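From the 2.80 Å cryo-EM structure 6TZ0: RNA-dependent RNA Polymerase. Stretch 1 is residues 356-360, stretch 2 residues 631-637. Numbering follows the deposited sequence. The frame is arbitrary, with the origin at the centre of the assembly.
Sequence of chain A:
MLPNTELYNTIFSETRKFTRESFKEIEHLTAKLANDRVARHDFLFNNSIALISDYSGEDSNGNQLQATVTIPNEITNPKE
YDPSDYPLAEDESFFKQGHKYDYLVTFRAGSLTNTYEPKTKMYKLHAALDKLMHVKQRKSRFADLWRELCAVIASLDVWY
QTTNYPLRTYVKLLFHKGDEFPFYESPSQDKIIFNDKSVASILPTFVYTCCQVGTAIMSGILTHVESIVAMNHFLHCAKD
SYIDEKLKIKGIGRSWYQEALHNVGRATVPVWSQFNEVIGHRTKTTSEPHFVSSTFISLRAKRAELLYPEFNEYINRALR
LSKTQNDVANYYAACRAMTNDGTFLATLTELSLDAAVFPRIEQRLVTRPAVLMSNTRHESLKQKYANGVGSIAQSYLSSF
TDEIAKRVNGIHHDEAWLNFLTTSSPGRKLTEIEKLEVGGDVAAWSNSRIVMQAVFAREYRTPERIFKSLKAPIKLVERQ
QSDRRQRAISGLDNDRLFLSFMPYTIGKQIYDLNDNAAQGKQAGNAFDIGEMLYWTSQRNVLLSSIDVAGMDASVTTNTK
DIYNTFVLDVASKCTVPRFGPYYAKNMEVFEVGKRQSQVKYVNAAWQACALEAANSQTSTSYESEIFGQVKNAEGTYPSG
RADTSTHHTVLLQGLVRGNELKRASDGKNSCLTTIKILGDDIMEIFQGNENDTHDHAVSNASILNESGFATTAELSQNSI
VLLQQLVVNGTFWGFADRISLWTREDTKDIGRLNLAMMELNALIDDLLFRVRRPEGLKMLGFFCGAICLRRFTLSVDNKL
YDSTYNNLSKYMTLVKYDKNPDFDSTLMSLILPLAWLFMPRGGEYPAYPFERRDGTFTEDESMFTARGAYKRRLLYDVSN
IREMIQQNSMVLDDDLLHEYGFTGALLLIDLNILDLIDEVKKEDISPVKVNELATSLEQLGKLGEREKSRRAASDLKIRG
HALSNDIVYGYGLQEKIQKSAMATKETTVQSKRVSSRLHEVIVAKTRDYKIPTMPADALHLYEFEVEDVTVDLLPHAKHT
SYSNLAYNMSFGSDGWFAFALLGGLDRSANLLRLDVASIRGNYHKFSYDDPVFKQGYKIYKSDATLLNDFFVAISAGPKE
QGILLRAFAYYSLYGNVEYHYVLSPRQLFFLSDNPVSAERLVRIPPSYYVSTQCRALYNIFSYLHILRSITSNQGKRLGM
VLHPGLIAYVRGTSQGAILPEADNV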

# COMPACT_ATOMS: atom_id res chain seq x y z
N ALA A 356 -8.14 4.61 -13.17
CA ALA A 356 -7.15 4.19 -12.19
C ALA A 356 -7.16 2.69 -11.95
O ALA A 356 -6.11 2.09 -11.76
CB ALA A 356 -7.37 4.93 -10.87
N VAL A 357 -8.34 2.07 -11.96
CA VAL A 357 -8.50 0.72 -11.43
C VAL A 357 -9.30 -0.19 -12.35
O VAL A 357 -9.52 -1.35 -12.02
CB VAL A 357 -9.14 0.80 -10.02
CG1 VAL A 357 -10.64 1.05 -10.08
CG2 VAL A 357 -8.74 -0.37 -9.10
N PHE A 358 -9.71 0.28 -13.52
CA PHE A 358 -10.48 -0.58 -14.41
C PHE A 358 -9.54 -1.50 -15.18
O PHE A 358 -8.54 -1.03 -15.73
CB PHE A 358 -11.31 0.25 -15.39
CG PHE A 358 -12.39 -0.53 -16.10
CD1 PHE A 358 -13.63 -0.69 -15.51
CD2 PHE A 358 -12.16 -1.13 -17.32
CE1 PHE A 358 -14.63 -1.41 -16.14
CE2 PHE A 358 -13.14 -1.86 -17.94
CZ PHE A 358 -14.38 -2.00 -17.36
N PRO A 359 -9.82 -2.80 -15.25
CA PRO A 359 -8.87 -3.73 -15.87
C PRO A 359 -8.85 -3.63 -17.38
O PRO A 359 -9.80 -3.16 -18.01
CB PRO A 359 -9.40 -5.10 -15.43
CG PRO A 359 -10.84 -4.89 -15.24
CD PRO A 359 -11.00 -3.50 -14.72
N ARG A 360 -7.76 -4.09 -17.97
CA ARG A 360 -7.60 -4.03 -19.42
C ARG A 360 -6.74 -5.17 -19.93
O ARG A 360 -6.01 -5.81 -19.17
CB ARG A 360 -7.01 -2.69 -19.84
CG ARG A 360 -5.63 -2.40 -19.31
CD ARG A 360 -5.22 -1.06 -19.84
NE ARG A 360 -3.86 -0.68 -19.47
CZ ARG A 360 -3.25 0.40 -19.93
NH1 ARG A 360 -3.88 1.18 -20.80
NH2 ARG A 360 -2.02 0.69 -19.56
N LYS A 631 -19.26 -1.03 -8.05
CA LYS A 631 -18.32 -2.14 -8.08
C LYS A 631 -17.45 -2.04 -9.33
O LYS A 631 -17.75 -1.29 -10.25
CB LYS A 631 -19.07 -3.47 -8.02
CG LYS A 631 -19.81 -3.63 -6.71
CD LYS A 631 -20.64 -4.88 -6.67
CE LYS A 631 -21.87 -4.77 -7.54
NZ LYS A 631 -22.83 -3.77 -7.00
N ASN A 632 -16.35 -2.78 -9.33
CA ASN A 632 -15.41 -2.77 -10.44
C ASN A 632 -15.51 -4.08 -11.21
O ASN A 632 -16.03 -5.08 -10.72
CB ASN A 632 -13.99 -2.56 -9.91
CG ASN A 632 -13.01 -2.19 -10.99
OD1 ASN A 632 -13.37 -2.04 -12.15
ND2 ASN A 632 -11.74 -2.09 -10.62
N ALA A 633 -15.02 -4.07 -12.45
CA ALA A 633 -14.80 -5.33 -13.13
C ALA A 633 -13.58 -6.04 -12.54
O ALA A 633 -12.76 -5.44 -11.85
CB ALA A 633 -14.62 -5.11 -14.63
N GLU A 634 -13.48 -7.33 -12.82
CA GLU A 634 -12.50 -8.17 -12.15
C GLU A 634 -11.29 -8.39 -13.06
O GLU A 634 -11.39 -8.31 -14.29
CB GLU A 634 -13.15 -9.50 -11.75
CG GLU A 634 -12.47 -10.26 -10.61
CD GLU A 634 -11.40 -11.21 -11.08
OE1 GLU A 634 -11.53 -11.71 -12.22
OE2 GLU A 634 -10.43 -11.46 -10.33
N GLY A 635 -10.14 -8.63 -12.45
CA GLY A 635 -8.94 -8.87 -13.23
C GLY A 635 -7.96 -7.72 -13.15
O GLY A 635 -7.19 -7.48 -14.09
N THR A 636 -8.00 -6.99 -12.05
CA THR A 636 -7.03 -5.96 -11.73
C THR A 636 -6.08 -6.61 -10.73
O THR A 636 -6.10 -7.83 -10.54
CB THR A 636 -7.79 -4.73 -11.22
OG1 THR A 636 -8.94 -4.54 -12.04
CG2 THR A 636 -6.98 -3.44 -11.35
N TYR A 637 -5.20 -5.83 -10.11
CA TYR A 637 -4.47 -6.33 -8.96
C TYR A 637 -4.72 -5.37 -7.81
O TYR A 637 -4.59 -4.15 -8.00
CB TYR A 637 -2.98 -6.45 -9.26
CG TYR A 637 -2.29 -7.36 -8.28
CD1 TYR A 637 -2.40 -8.74 -8.41
CD2 TYR A 637 -1.57 -6.86 -7.21
CE1 TYR A 637 -1.79 -9.58 -7.52
CE2 TYR A 637 -0.96 -7.70 -6.32
CZ TYR A 637 -1.08 -9.05 -6.47
OH TYR A 637 -0.47 -9.89 -5.58

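What does the chain do as it leaves the helix that contains Ala356? Ala356 itself stays out of reach of the second stretch, and Val357 is the first residue to abandon helical backbone angles. Just past the helix end, Val357 O accepts from two side chains. Asn632 ND2 donates to Val357 O at 2.7 Å, with a nearly straight N-H...O angle of 162°, and Thr636 OG1 donates to Val357 O at 3.2 Å. One acceptor thus joins two residues four positions apart in stretch 2. The Val357 CA-to-CB bond points sideways to the partner; with chi1 in the p rotamer, Val357 CG1 lies 3.4 Å from Asn632 ND2, so the amide is met by the side chain as well as the carbonyl.

How does Phe358 take part when its CA-to-CB bond points away? Its chi1 is t, and the ring swings back so that its end comes nearer to stretch 2 than its beginning would suggest. Phe358 CE1 lies 4.0 Å from Ala633 CB, an apolar contact, while Phe358 CD1 is 3.6 Å from Asn632 OD1. Both neighbours approach the ring obliquely. The same Asn632 OD1 accepts a weak hydrogen bond from Ala633 N at 2.6 Å, its 119° angle well short of straight. In hydrogen bonding the two ends of the amide differ: Asn632 ND2 donates across to Val357 O, while Asn632 OD1 accepts weakly from Ala633 N and also touches stretch 1.

Why does Pro359 have more of its surface covered by the other stretch than any other residue here? Its CA-to-CB bond points toward stretch 2, and its compact ring touches a run of residues from Asn632 to Thr636. Pro359 CG packs against Ala633 CB at 3.8 Å and lies 3.6 Å from Glu634 O; Pro359 CB is 3.5 Å from both Gly635 O and Thr636 OG1. Of the closest atom pairs made by Pro359, the one with Ala633 is carbon to carbon, and the others set the ring against oxygen atoms. At Gly635, phi and psi of 108° and 28° would jam a CB against the carbonyl oxygen of Glu634, which by itself calls for glycine.

Where does the contact end? Arg360 turns its CA-to-CB bond away, and its side chain makes no contact with stretch 2. Its NH2 is hydrogen-bonded elsewhere in the structure. The contact therefore rests on Val357, Phe358 and Pro359, three consecutive residues that contribute a shared carbonyl acceptor, an aromatic ring and a proline ring.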